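Local coordinates for NikO protein (Streptomyces tendae, PDB 4FQD) that transfers an enolpyruvyl group, probably from phosphoenolpyruvate to a nucleotide acceptor, as an essential step in nikkomycin biosynthesis, at residues V28-F33 with L265-T270; Q168-C173 with A204-T209; T198-G203 with W243-R248; L283-P288 with D316-H321; V364-F369 with D385-R390. The protein carries 4 engineered substitutions. One frame throughout, in Å; residues are numbered along the deposited sequence.

Interaction 1. Residues V28-F33 with L265-T270; sequences VRTSGF and LIEVVT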
# COMPACT_ATOMS: atom_id res chain seq x y z
N VAL A 28 -26.10 8.86 18.01
CA VAL A 28 -26.13 9.59 16.75
C VAL A 28 -26.86 8.79 15.68
O VAL A 28 -26.73 7.57 15.61
CB VAL A 28 -24.71 9.93 16.25
CG1 VAL A 28 -24.08 11.00 17.12
CG2 VAL A 28 -23.84 8.69 16.20
N ARG A 29 -27.65 9.47 14.86
CA ARG A 29 -28.31 8.83 13.74
C ARG A 29 -27.71 9.30 12.42
O ARG A 29 -27.52 10.50 12.21
CB ARG A 29 -29.83 9.07 13.77
CG ARG A 29 -30.24 10.53 13.75
CD ARG A 29 -31.75 10.68 13.73
NE ARG A 29 -32.36 10.07 12.55
CZ ARG A 29 -33.37 9.20 12.59
NH1 ARG A 29 -33.89 8.84 13.76
NH2 ARG A 29 -33.86 8.70 11.47
N THR A 30 -27.40 8.36 11.55
CA THR A 30 -26.78 8.68 10.27
C THR A 30 -27.80 9.09 9.23
O THR A 30 -28.99 8.77 9.35
CB THR A 30 -25.97 7.48 9.73
OG1 THR A 30 -26.84 6.35 9.58
CG2 THR A 30 -24.84 7.12 10.68
N SER A 31 -27.34 9.80 8.21
CA SER A 31 -28.18 10.14 7.07
C SER A 31 -27.80 9.24 5.90
O SER A 31 -26.78 8.55 5.94
CB SER A 31 -28.01 11.61 6.69
OG SER A 31 -28.49 12.45 7.73
N GLY A 32 -28.63 9.25 4.85
CA GLY A 32 -28.40 8.41 3.69
C GLY A 32 -27.14 8.77 2.93
O GLY A 32 -26.63 9.89 3.05
N PHE A 33 -26.64 7.82 2.15
CA PHE A 33 -25.42 8.01 1.38
C PHE A 33 -25.61 9.10 0.33
O PHE A 33 -26.48 9.02 -0.53
CB PHE A 33 -25.01 6.70 0.70
CG PHE A 33 -23.57 6.66 0.26
CD1 PHE A 33 -22.66 7.60 0.72
CD2 PHE A 33 -23.13 5.69 -0.62
CE1 PHE A 33 -21.34 7.56 0.31
CE2 PHE A 33 -21.81 5.64 -1.03
CZ PHE A 33 -20.91 6.58 -0.57
N LEU A 265 -21.67 6.15 4.10
CA LEU A 265 -20.50 5.34 4.43
C LEU A 265 -19.43 6.13 5.19
O LEU A 265 -18.89 5.65 6.19
CB LEU A 265 -19.89 4.74 3.16
CG LEU A 265 -20.85 3.95 2.26
CD1 LEU A 265 -20.10 3.33 1.09
CD2 LEU A 265 -21.57 2.88 3.06
N ILE A 266 -19.14 7.33 4.71
CA ILE A 266 -18.10 8.15 5.32
C ILE A 266 -18.57 8.76 6.65
O ILE A 266 -17.76 9.01 7.54
CB ILE A 266 -17.61 9.25 4.37
CG1 ILE A 266 -17.32 8.66 2.98
CG2 ILE A 266 -16.36 9.92 4.92
CD1 ILE A 266 -16.31 7.53 3.00
N GLU A 267 -19.87 8.98 6.77
CA GLU A 267 -20.42 9.48 8.03
C GLU A 267 -20.25 8.43 9.12
O GLU A 267 -19.95 8.76 10.27
CB GLU A 267 -21.90 9.85 7.88
CG GLU A 267 -22.48 10.46 9.15
CD GLU A 267 -23.98 10.70 9.06
OE1 GLU A 267 -24.57 10.42 7.99
OE2 GLU A 267 -24.56 11.17 10.06
N VAL A 268 -20.43 7.16 8.75
CA VAL A 268 -20.23 6.06 9.69
C VAL A 268 -18.78 6.03 10.15
O VAL A 268 -18.51 5.93 11.35
CB VAL A 268 -20.59 4.70 9.05
CG1 VAL A 268 -20.20 3.56 9.98
CG2 VAL A 268 -22.08 4.64 8.73
N VAL A 269 -17.86 6.14 9.20
CA VAL A 269 -16.43 6.20 9.51
C VAL A 269 -16.14 7.37 10.44
O VAL A 269 -15.40 7.23 11.41
CB VAL A 269 -15.59 6.36 8.22
CG1 VAL A 269 -14.12 6.57 8.56
CG2 VAL A 269 -15.77 5.15 7.32
N THR A 270 -16.74 8.52 10.13
CA THR A 270 -16.54 9.74 10.91
C THR A 270 -16.96 9.56 12.37
O THR A 270 -16.26 10.00 13.28
CB THR A 270 -17.31 10.92 10.30
OG1 THR A 270 -16.92 11.10 8.93
CG2 THR A 270 -17.03 12.20 11.07
O HOH W 1 -26.84 12.67 10.34
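Glu-267 reaches Ser-31 on an extended side chain: chi1 of -176° sets CG anti to the backbone N, and the chain runs straight on beyond CG. The carboxylate at its end meets the loop that follows strand 27-29. Ser-31 N donates to Glu-267 OE1 at 2.8 Å in a nearly straight bond (168°), arriving on the syn side and somewhat out of the carboxylate plane. Glu-267 OE2 lies 3.3 Å from Thr-30 CA and accepts from Trp-271 NE1. A water 2.7 Å from Glu-267 OE2 also lies within hydrogen-bonding distance of Arg-29 O and Ser-31 OG. Thr-30 turns its hydroxyl to Thr-286 O, while Thr-30 CG2 rests 4.2 Å from Val-268 CG2.

Further along, Phe-33, the N-cap residue of helix 34-44, presents a ring face to Leu-265. Leu-265 CG stands over the centre of that ring in a CH-pi contact, and Leu-265 CD1 comes within 3.6 Å of Phe-33 CE2. The first turn of helix 265-278 therefore holds the loop at two points, one polar and one apolar. The buried carboxylate is gripped by the N-H of Ser-31 and the indole N-H of Trp-271, with a water close to OE2, which ties the loop's path to the start of the helix.

Interaction 2. Residues Q168-C173 with A204-T209; sequences QRLTPC and AVTHGT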
# COMPACT_ATOMS: atom_id res chain seq x y z
N GLN A 168 -28.07 12.19 -32.23
CA GLN A 168 -29.26 11.86 -33.00
C GLN A 168 -29.78 10.47 -32.64
O GLN A 168 -30.98 10.25 -32.53
CB GLN A 168 -28.98 11.93 -34.50
CG GLN A 168 -29.37 13.26 -35.13
CD GLN A 168 -30.83 13.59 -34.91
OE1 GLN A 168 -31.17 14.42 -34.07
NE2 GLN A 168 -31.71 12.93 -35.67
N ARG A 169 -28.85 9.54 -32.45
CA ARG A 169 -29.20 8.18 -32.04
C ARG A 169 -28.10 7.58 -31.17
O ARG A 169 -26.91 7.76 -31.45
CB ARG A 169 -29.47 7.29 -33.25
CG ARG A 169 -28.27 7.10 -34.16
CD ARG A 169 -28.47 5.94 -35.12
NE ARG A 169 -27.26 5.66 -35.88
CZ ARG A 169 -26.78 4.44 -36.09
NH1 ARG A 169 -27.40 3.38 -35.59
NH2 ARG A 169 -25.67 4.28 -36.80
N LEU A 170 -28.50 6.88 -30.12
CA LEU A 170 -27.55 6.23 -29.23
C LEU A 170 -27.36 4.77 -29.64
O LEU A 170 -28.32 4.09 -30.00
CB LEU A 170 -28.02 6.32 -27.78
CG LEU A 170 -28.19 7.73 -27.22
CD1 LEU A 170 -28.75 7.69 -25.81
CD2 LEU A 170 -26.86 8.48 -27.26
N THR A 171 -26.12 4.30 -29.59
CA THR A 171 -25.81 2.93 -29.96
C THR A 171 -25.11 2.20 -28.82
O THR A 171 -24.29 2.79 -28.11
CB THR A 171 -24.92 2.87 -31.21
OG1 THR A 171 -23.73 3.63 -30.99
CG2 THR A 171 -25.66 3.44 -32.42
N PRO A 172 -25.43 0.91 -28.62
CA PRO A 172 -24.81 0.10 -27.57
C PRO A 172 -23.33 -0.11 -27.84
O PRO A 172 -22.86 0.12 -28.96
CB PRO A 172 -25.57 -1.23 -27.66
CG PRO A 172 -26.05 -1.28 -29.07
CD PRO A 172 -26.40 0.13 -29.42
N CYS A 173 -22.59 -0.51 -26.81
CA CYS A 173 -21.15 -0.68 -26.91
C CYS A 173 -20.62 -1.68 -25.88
O CYS A 173 -21.30 -2.00 -24.91
CB CYS A 173 -20.45 0.68 -26.75
SG CYS A 173 -18.67 0.66 -27.05
N ALA A 204 -28.80 2.09 -20.26
CA ALA A 204 -30.23 1.92 -19.99
C ALA A 204 -31.10 2.76 -20.92
O ALA A 204 -32.24 2.39 -21.22
CB ALA A 204 -30.53 2.24 -18.53
N VAL A 205 -30.57 3.89 -21.37
CA VAL A 205 -31.32 4.79 -22.25
C VAL A 205 -30.96 4.56 -23.71
O VAL A 205 -31.27 5.39 -24.57
CB VAL A 205 -31.07 6.26 -21.89
CG1 VAL A 205 -31.60 6.57 -20.50
CG2 VAL A 205 -29.59 6.60 -21.99
N THR A 206 -30.32 3.43 -23.99
CA THR A 206 -29.91 3.09 -25.35
C THR A 206 -30.58 1.79 -25.81
O THR A 206 -30.69 0.84 -25.05
CB THR A 206 -28.38 2.93 -25.44
OG1 THR A 206 -27.75 4.16 -25.08
CG2 THR A 206 -27.95 2.53 -26.84
N HIS A 207 -31.02 1.77 -27.06
CA HIS A 207 -31.56 0.55 -27.66
C HIS A 207 -30.43 -0.39 -28.06
O HIS A 207 -29.66 -0.09 -28.97
CB HIS A 207 -32.41 0.89 -28.89
CG HIS A 207 -33.62 1.71 -28.58
ND1 HIS A 207 -34.37 2.33 -29.55
CD2 HIS A 207 -34.22 2.01 -27.40
CE1 HIS A 207 -35.37 2.98 -28.99
NE2 HIS A 207 -35.31 2.80 -27.68
N GLY A 208 -30.34 -1.52 -27.38
CA GLY A 208 -29.31 -2.50 -27.69
C GLY A 208 -28.62 -3.06 -26.46
O GLY A 208 -28.86 -2.60 -25.34
N THR A 209 -27.76 -4.05 -26.67
CA THR A 209 -27.06 -4.70 -25.58
C THR A 209 -25.71 -4.05 -25.29
O THR A 209 -24.82 -4.06 -26.13
CB THR A 209 -26.85 -6.20 -25.86
OG1 THR A 209 -28.12 -6.86 -25.92
CG2 THR A 209 -26.01 -6.84 -24.77
O HOH W 2 -30.83 3.93 -28.73
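Pro-172 and Leu-170 form the close-packed part of this contact, lying against the chain that leaves helix 192-204. Thr-206 fits between them: its CG2, anti to the backbone N, points at the Thr-171 to Pro-172 peptide and lies 3.5 Å from Pro-172 N. Its hydroxyl is turned to Met-202 O at the end of the helix, and Thr-206 OG1 also touches Leu-170 CB at 3.5 Å, the two side chains crossing at about a right angle. Leu-170 CD1 continues to Val-205 CG2, 4.1 Å away. The proline ring lies across the next residues, with Pro-172 CD 3.3 Å from His-207 O, Pro-172 CG 3.7 Å from Gly-208 CA, and Pro-172 CB beside Thr-209 O. A side chain on Gly-208 would collide with this ring. An alanine in place of Pro-172 would probably leave a gap over Gly-208 and His-207 O and let the backbone turn more freely about its N-CA bond.

The other side is looser and wetter. A water takes the N-H of His-207 at 2.7 Å and donates to Leu-170 O at 2.8 Å, while the imidazole of the exposed His-207 turns to Glu-251. No direct hydrogen bond joins the two segments; between them there is van der Waals fit and a bridging water, just before strands 174-176 and 209-213 run side by side.

Interaction 3. Residues T198-G203 with W243-R248; sequences TALLMG and WVIHGR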
# COMPACT_ATOMS: atom_id res chain seq x y z
N THR A 198 -21.83 6.60 -15.55
CA THR A 198 -22.25 7.15 -16.83
C THR A 198 -22.59 6.05 -17.83
O THR A 198 -23.64 6.09 -18.47
CB THR A 198 -21.16 8.06 -17.43
OG1 THR A 198 -20.88 9.13 -16.53
CG2 THR A 198 -21.62 8.63 -18.76
N ALA A 199 -21.71 5.07 -17.95
CA ALA A 199 -21.90 3.97 -18.89
C ALA A 199 -23.17 3.17 -18.58
O ALA A 199 -23.88 2.76 -19.50
CB ALA A 199 -20.69 3.05 -18.88
N LEU A 200 -23.44 2.96 -17.30
CA LEU A 200 -24.65 2.26 -16.88
C LEU A 200 -25.89 3.04 -17.27
O LEU A 200 -26.85 2.47 -17.80
CB LEU A 200 -24.63 2.01 -15.38
CG LEU A 200 -24.03 0.68 -14.92
CD1 LEU A 200 -23.93 0.64 -13.41
CD2 LEU A 200 -24.87 -0.47 -15.44
N LEU A 201 -25.88 4.34 -17.00
CA LEU A 201 -26.99 5.21 -17.35
C LEU A 201 -27.20 5.25 -18.86
O LEU A 201 -28.33 5.15 -19.34
CB LEU A 201 -26.76 6.63 -16.81
CG LEU A 201 -26.85 6.80 -15.30
CD1 LEU A 201 -26.39 8.19 -14.89
CD2 LEU A 201 -28.26 6.53 -14.81
N MET A 202 -26.10 5.39 -19.60
CA MET A 202 -26.16 5.42 -21.06
C MET A 202 -26.67 4.10 -21.62
O MET A 202 -27.39 4.08 -22.62
CB MET A 202 -24.78 5.74 -21.64
CG MET A 202 -24.30 7.15 -21.39
SD MET A 202 -25.40 8.40 -22.07
CE MET A 202 -25.31 8.02 -23.82
N GLY A 203 -26.30 3.00 -20.97
CA GLY A 203 -26.71 1.68 -21.41
C GLY A 203 -28.21 1.46 -21.27
O GLY A 203 -28.81 0.73 -22.06
N TRP A 243 -21.00 -7.10 -16.60
CA TRP A 243 -22.36 -6.59 -16.47
C TRP A 243 -22.97 -6.33 -17.84
O TRP A 243 -22.37 -5.64 -18.67
CB TRP A 243 -22.39 -5.32 -15.63
CG TRP A 243 -22.09 -5.54 -14.18
CD1 TRP A 243 -21.75 -6.72 -13.58
CD2 TRP A 243 -22.10 -4.56 -13.14
NE1 TRP A 243 -21.55 -6.54 -12.24
CE2 TRP A 243 -21.76 -5.21 -11.93
CE3 TRP A 243 -22.37 -3.19 -13.10
CZ2 TRP A 243 -21.68 -4.55 -10.71
CZ3 TRP A 243 -22.29 -2.53 -11.88
CH2 TRP A 243 -21.95 -3.21 -10.71
N VAL A 244 -24.15 -6.88 -18.07
CA VAL A 244 -24.82 -6.75 -19.36
C VAL A 244 -26.13 -5.98 -19.22
O VAL A 244 -27.02 -6.38 -18.47
CB VAL A 244 -25.10 -8.13 -19.99
CG1 VAL A 244 -25.89 -7.97 -21.28
CG2 VAL A 244 -23.81 -8.88 -20.23
N ILE A 245 -26.24 -4.87 -19.95
CA ILE A 245 -27.46 -4.07 -19.93
C ILE A 245 -28.23 -4.22 -21.24
O ILE A 245 -27.83 -3.67 -22.27
CB ILE A 245 -27.17 -2.58 -19.71
CG1 ILE A 245 -26.30 -2.37 -18.47
CG2 ILE A 245 -28.47 -1.79 -19.61
CD1 ILE A 245 -24.84 -2.11 -18.78
N HIS A 246 -29.33 -4.97 -21.20
CA HIS A 246 -30.20 -5.09 -22.36
C HIS A 246 -31.09 -3.86 -22.44
O HIS A 246 -32.25 -3.90 -22.02
CB HIS A 246 -31.02 -6.37 -22.28
CG HIS A 246 -30.20 -7.61 -22.12
ND1 HIS A 246 -29.47 -8.15 -23.16
CD2 HIS A 246 -29.99 -8.42 -21.06
CE1 HIS A 246 -28.84 -9.23 -22.74
NE2 HIS A 246 -29.14 -9.42 -21.47
N GLY A 247 -30.54 -2.78 -22.97
CA GLY A 247 -31.23 -1.50 -23.01
C GLY A 247 -32.41 -1.46 -23.96
O GLY A 247 -32.32 -1.91 -25.10
N ARG A 248 -33.52 -0.91 -23.49
CA ARG A 248 -34.72 -0.77 -24.29
C ARG A 248 -35.17 0.69 -24.35
O ARG A 248 -36.35 0.98 -24.58
CB ARG A 248 -35.84 -1.66 -23.74
CG ARG A 248 -35.98 -2.99 -24.45
CD ARG A 248 -36.49 -4.08 -23.52
NE ARG A 248 -37.56 -3.61 -22.65
CZ ARG A 248 -37.45 -3.49 -21.33
NH1 ARG A 248 -36.31 -3.81 -20.72
NH2 ARG A 248 -38.48 -3.06 -20.61
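Helix-on-sheet packing brings Leu-200 and Gly-203 of helix 192-204 against strand 242-248. The axes of the short segments approach to 9.0 Å, with their directions 36° apart. Leu-200 divides its two methyl groups between neighbours on the strand. Leu-200 CD1 meets the edge of the indole, 3.9 Å from Trp-243 CZ3, and Leu-200 CD2 lies 3.7 Å from Ile-245 CD1, where the two side chains cross at about a right angle.

The fold is an inverse alpha/beta barrel, with sheets outside and helices within; here Trp-243 and Ile-245 turn to the helix, Val-244 and His-246 away. Leu-200 also packs on Val-221, Met-224 and Val-225 of helix 219-231, and the Trp-243 ring stacks with that of Phe-237.

Ile-245 has chi1 of -53°, which leaves CG2 anti to the backbone N and 3.5 Å from Gly-203 O. Gly-203 O also receives a CA-H...O contact from Gly-247 CA at 3.4 Å. A CB on Gly-247 would run into Gly-203 O, and one on Gly-203 would be tight against Ile-245 CD1. His-246 is the centre of an inverse gamma turn closed by a weak bond from Gly-247 N to Ile-245 O.

Interaction 4. Residues L283-P288 with D316-H321; sequences LRITGP and DEVTAH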
# COMPACT_ATOMS: atom_id res chain seq x y z
N LEU A 283 -20.17 4.69 21.92
CA LEU A 283 -21.04 5.56 21.12
C LEU A 283 -21.92 4.76 20.18
O LEU A 283 -21.43 4.07 19.28
CB LEU A 283 -20.20 6.56 20.33
CG LEU A 283 -20.98 7.64 19.58
CD1 LEU A 283 -21.67 8.57 20.57
CD2 LEU A 283 -20.07 8.41 18.64
N ARG A 284 -23.23 4.85 20.38
CA ARG A 284 -24.19 4.13 19.55
C ARG A 284 -24.48 4.93 18.28
O ARG A 284 -24.85 6.10 18.33
CB ARG A 284 -25.48 3.87 20.32
CG ARG A 284 -26.11 2.52 20.03
CD ARG A 284 -27.25 2.24 21.00
NE ARG A 284 -28.30 3.24 20.90
CZ ARG A 284 -29.36 3.13 20.11
NH1 ARG A 284 -29.51 2.05 19.35
NH2 ARG A 284 -30.28 4.09 20.08
N ILE A 285 -24.29 4.28 17.13
CA ILE A 285 -24.49 4.93 15.84
C ILE A 285 -25.56 4.18 15.04
O ILE A 285 -25.34 3.04 14.62
CB ILE A 285 -23.19 4.96 15.03
CG1 ILE A 285 -22.03 5.47 15.90
CG2 ILE A 285 -23.35 5.81 13.78
CD1 ILE A 285 -20.66 5.17 15.33
N THR A 286 -26.70 4.82 14.82
CA THR A 286 -27.84 4.16 14.19
C THR A 286 -28.03 4.55 12.73
O THR A 286 -27.52 5.56 12.26
CB THR A 286 -29.15 4.44 14.95
OG1 THR A 286 -29.47 5.83 14.86
CG2 THR A 286 -29.01 4.04 16.42
N GLY A 287 -28.79 3.72 12.01
CA GLY A 287 -29.08 3.95 10.61
C GLY A 287 -29.76 2.73 10.01
O GLY A 287 -29.32 1.61 10.25
N PRO A 288 -30.83 2.95 9.24
CA PRO A 288 -31.58 1.84 8.64
C PRO A 288 -30.73 1.03 7.67
O PRO A 288 -30.34 1.54 6.62
CB PRO A 288 -32.72 2.54 7.90
CG PRO A 288 -32.23 3.93 7.67
CD PRO A 288 -31.38 4.26 8.86
N ASP A 316 -29.31 -2.29 12.51
CA ASP A 316 -29.59 -0.88 12.28
C ASP A 316 -28.74 0.02 13.17
O ASP A 316 -29.00 1.22 13.27
CB ASP A 316 -31.08 -0.59 12.51
CG ASP A 316 -31.98 -1.38 11.59
OD1 ASP A 316 -32.00 -1.09 10.37
OD2 ASP A 316 -32.67 -2.30 12.08
N GLU A 317 -27.73 -0.56 13.80
CA GLU A 317 -26.85 0.21 14.67
C GLU A 317 -25.46 -0.40 14.78
O GLU A 317 -25.28 -1.62 14.66
CB GLU A 317 -27.46 0.34 16.07
CG GLU A 317 -27.50 -0.96 16.86
CD GLU A 317 -27.86 -0.74 18.32
OE1 GLU A 317 -26.95 -0.85 19.17
OE2 GLU A 317 -29.04 -0.48 18.61
N VAL A 318 -24.46 0.45 14.98
CA VAL A 318 -23.12 0.00 15.32
C VAL A 318 -22.65 0.74 16.57
O VAL A 318 -23.08 1.86 16.84
CB VAL A 318 -22.11 0.22 14.17
CG1 VAL A 318 -22.57 -0.53 12.93
CG2 VAL A 318 -21.94 1.70 13.87
N THR A 319 -21.77 0.11 17.33
CA THR A 319 -21.29 0.69 18.58
C THR A 319 -19.77 0.82 18.59
O THR A 319 -19.06 -0.18 18.59
CB THR A 319 -21.76 -0.12 19.79
OG1 THR A 319 -23.19 -0.07 19.88
CG2 THR A 319 -21.16 0.43 21.07
N ALA A 320 -19.29 2.06 18.61
CA ALA A 320 -17.86 2.32 18.62
C ALA A 320 -17.36 2.57 20.04
O ALA A 320 -17.87 3.44 20.74
CB ALA A 320 -17.53 3.51 17.73
N HIS A 321 -16.37 1.79 20.46
CA HIS A 321 -15.84 1.88 21.81
C HIS A 321 -14.64 2.80 21.90
O HIS A 321 -13.75 2.76 21.04
CB HIS A 321 -15.47 0.48 22.33
CG HIS A 321 -16.64 -0.44 22.48
ND1 HIS A 321 -17.04 -0.94 23.69
CD2 HIS A 321 -17.49 -0.96 21.56
CE1 HIS A 321 -18.09 -1.73 23.52
NE2 HIS A 321 -18.38 -1.75 22.23
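Ile-285 and Val-318 exchange two backbone hydrogen bonds, from Ile-285 N to Val-318 O at 2.7 Å and from Val-318 N to Ile-285 O at 2.8 Å. Leu-283 and Ala-320 repeat this antiparallel hydrogen-bonded pairing, and beyond the strand Gly-287 N adds a bond to Asp-316 O at 2.8 Å. The Asp-316 carboxylate turns to the backbone N of Gly-289.

On the face with Thr-286 and Thr-319, Arg-284 and Glu-317 form a salt bridge. The arginine chain bends at chi3 (61°), and Arg-284 NH1 comes within 2.7 Å of Glu-317 OE2, which lies at the guanidinium edge; the planes are turned 52° apart and the hydrogen bond is weak. Glu-317 OE1 touches the aliphatic part of the same chain, 3.6 Å from Arg-284 CG. Beneath, Thr-286 CG2 packs on Glu-317 CB at 4.0 Å.

The opposite face is apolar. Ile-285 CB lies 3.7 Å from Val-318 CG2, and Ile-285 CD1 reaches Ala-320 CB.

Strand 283-286 is flanked on its other side by the parallel strand 27-29, and strand 317-320 by the antiparallel strand 311-313. Helices lie under the apolar face: Ile-285 rests on Trp-271 and Ile-272 of helix 265-278, Val-318 on Ile-290 and Val-294 of helix 290-296.

Interaction 5. Residues V364-F369 with D385-R390; sequences VWEHRF and DDTVLR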
# COMPACT_ATOMS: atom_id res chain seq x y z
N VAL A 364 -6.35 7.09 -5.67
CA VAL A 364 -7.54 7.56 -6.37
C VAL A 364 -7.45 9.06 -6.65
O VAL A 364 -7.25 9.48 -7.79
CB VAL A 364 -8.83 7.27 -5.58
CG1 VAL A 364 -10.05 7.78 -6.34
CG2 VAL A 364 -8.96 5.78 -5.31
N TRP A 365 -7.59 9.87 -5.60
CA TRP A 365 -7.54 11.32 -5.75
C TRP A 365 -6.21 11.90 -5.30
O TRP A 365 -6.01 12.20 -4.13
CB TRP A 365 -8.69 11.98 -4.98
CG TRP A 365 -10.03 11.72 -5.58
CD1 TRP A 365 -11.03 10.96 -5.05
CD2 TRP A 365 -10.52 12.21 -6.83
NE1 TRP A 365 -12.12 10.95 -5.89
CE2 TRP A 365 -11.82 11.71 -6.99
CE3 TRP A 365 -9.97 13.02 -7.83
CZ2 TRP A 365 -12.60 12.00 -8.12
CZ3 TRP A 365 -10.74 13.31 -8.94
CH2 TRP A 365 -12.04 12.80 -9.08
N GLU A 366 -5.31 12.06 -6.26
CA GLU A 366 -4.00 12.66 -6.02
C GLU A 366 -4.11 14.01 -5.33
O GLU A 366 -5.04 14.78 -5.59
CB GLU A 366 -3.28 12.84 -7.35
CG GLU A 366 -1.82 13.14 -7.22
CD GLU A 366 -1.02 11.99 -6.64
OE1 GLU A 366 -1.43 10.82 -6.79
OE2 GLU A 366 0.03 12.28 -6.02
N HIS A 367 -3.17 14.29 -4.44
CA HIS A 367 -3.10 15.57 -3.75
C HIS A 367 -4.33 15.90 -2.91
O HIS A 367 -5.00 16.90 -3.15
CB HIS A 367 -2.85 16.72 -4.74
CG HIS A 367 -1.44 16.79 -5.24
ND1 HIS A 367 -1.09 16.46 -6.53
CD2 HIS A 367 -0.29 17.14 -4.61
CE1 HIS A 367 0.21 16.62 -6.68
NE2 HIS A 367 0.72 17.03 -5.53
N ARG A 368 -4.64 15.05 -1.94
CA ARG A 368 -5.68 15.38 -0.96
C ARG A 368 -5.22 15.09 0.47
O ARG A 368 -5.99 14.60 1.30
CB ARG A 368 -7.01 14.69 -1.29
CG ARG A 368 -7.01 13.18 -1.21
CD ARG A 368 -8.42 12.63 -1.38
NE ARG A 368 -9.31 13.05 -0.30
CZ ARG A 368 -10.60 12.72 -0.23
NH1 ARG A 368 -11.15 11.97 -1.19
NH2 ARG A 368 -11.34 13.14 0.78
N PHE A 369 -3.97 15.42 0.74
CA PHE A 369 -3.43 15.37 2.09
C PHE A 369 -3.31 16.79 2.62
O PHE A 369 -2.40 17.11 3.37
CB PHE A 369 -2.06 14.69 2.10
CG PHE A 369 -2.12 13.22 1.77
CD1 PHE A 369 -3.13 12.42 2.28
CD2 PHE A 369 -1.16 12.64 0.96
CE1 PHE A 369 -3.18 11.07 1.98
CE2 PHE A 369 -1.21 11.29 0.66
CZ PHE A 369 -2.22 10.51 1.17
N ASP A 385 4.90 12.84 0.92
CA ASP A 385 5.68 12.79 -0.32
C ASP A 385 4.80 12.24 -1.44
O ASP A 385 4.56 11.04 -1.51
CB ASP A 385 6.94 11.94 -0.15
CG ASP A 385 7.95 12.15 -1.27
OD1 ASP A 385 7.59 12.78 -2.29
OD2 ASP A 385 9.10 11.68 -1.13
N ASP A 386 4.33 13.14 -2.31
CA ASP A 386 3.51 12.78 -3.46
C ASP A 386 2.21 12.06 -3.05
O ASP A 386 1.29 12.69 -2.52
CB ASP A 386 4.31 11.92 -4.45
CG ASP A 386 3.63 11.81 -5.80
OD1 ASP A 386 2.88 12.73 -6.17
OD2 ASP A 386 3.85 10.79 -6.49
N THR A 387 2.16 10.76 -3.28
CA THR A 387 0.95 9.98 -3.03
C THR A 387 0.94 9.35 -1.65
O THR A 387 -0.01 8.66 -1.28
CB THR A 387 0.81 8.82 -4.04
OG1 THR A 387 1.71 7.77 -3.68
CG2 THR A 387 1.12 9.28 -5.44
N VAL A 388 2.00 9.58 -0.88
CA VAL A 388 2.17 8.90 0.40
C VAL A 388 2.10 9.85 1.59
O VAL A 388 2.73 10.90 1.60
CB VAL A 388 3.50 8.12 0.44
CG1 VAL A 388 3.73 7.52 1.82
CG2 VAL A 388 3.51 7.04 -0.63
N LEU A 389 1.32 9.46 2.59
CA LEU A 389 1.26 10.17 3.86
C LEU A 389 1.67 9.24 5.00
O LEU A 389 1.20 8.10 5.07
CB LEU A 389 -0.14 10.72 4.11
CG LEU A 389 -0.47 11.15 5.54
CD1 LEU A 389 0.40 12.32 5.98
CD2 LEU A 389 -1.95 11.49 5.68
N ARG A 390 2.55 9.72 5.87
CA ARG A 390 2.99 8.92 7.01
C ARG A 390 2.70 9.64 8.32
O ARG A 390 2.93 10.84 8.44
CB ARG A 390 4.49 8.62 6.90
CG ARG A 390 4.99 7.61 7.92
CD ARG A 390 6.27 8.11 8.58
NE ARG A 390 7.23 8.62 7.60
CZ ARG A 390 8.07 9.61 7.84
NH1 ARG A 390 8.07 10.22 9.01
NH2 ARG A 390 8.91 10.01 6.89
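Phe-369 lays one ring face on Leu-389, whose CB stands almost straight above the ring centre, 3.5 Å from the centroid in a CH-pi contact. Chi1 of Phe-369 is -68°, with CG beside the backbone N; the side chain leaves the backbone toward strand 388-393. Leu-389 CD2 extends the cover over the same ring to Phe-369 CD1 at 3.7 Å. Thr-387 O meets the ring at its edge, 3.5 Å from Phe-369 CE2, where the aromatic C-H bonds would suit a carbonyl oxygen. An alanine in place of Phe-369 would probably open a gap beside Leu-389 and leave Thr-387 O without this aromatic neighbour.

Glu-366 approaches the turn from the loop, its chain bent at chi2 (66°). As modelled, both its carboxylate oxygens point at the methyl of Thr-387, but Glu-366 is poorly ordered, and this and the close approach of Glu-366 OE2 to Asp-386 OD1, a meeting of like charges, are doubtful.

Asp-385 to Val-388 form a type II' turn, with backbone bonds in both directions between its two end residues. Beside it, Asp-385 OD2 and Arg-390 NE bond to Lys-184 N and Ala-185 O of the second subunit. The arrangement is a tight two-residue beta hairpin joining strands 382-385 and 388-393, with an aromatic residue from a loop packed on one strand.

The contacts fall into two groups and one separate contact. Interactions 2 and 3, with centres 8 Å apart, are joined by the hydrogen bond from Gly-247 N to Gly-208 O (2.9 Å). Interactions 1 and 4 lie 10 Å apart between centres and join where strands 27-29 and 283-286 pair, Thr-286 N meeting Val-28 O at 2.9 Å. These groups are far apart, with 43 Å between the centres of interactions 2 and 4. Interaction 5 is 24 Å from interaction 1 between centres, though their nearest atoms are only about 7 Å apart. In the MurA family the active site lies in the cleft between two inverse barrel domains; of the five, interaction 1 lies nearest the centre of the molecule, about 11 Å from it between centres.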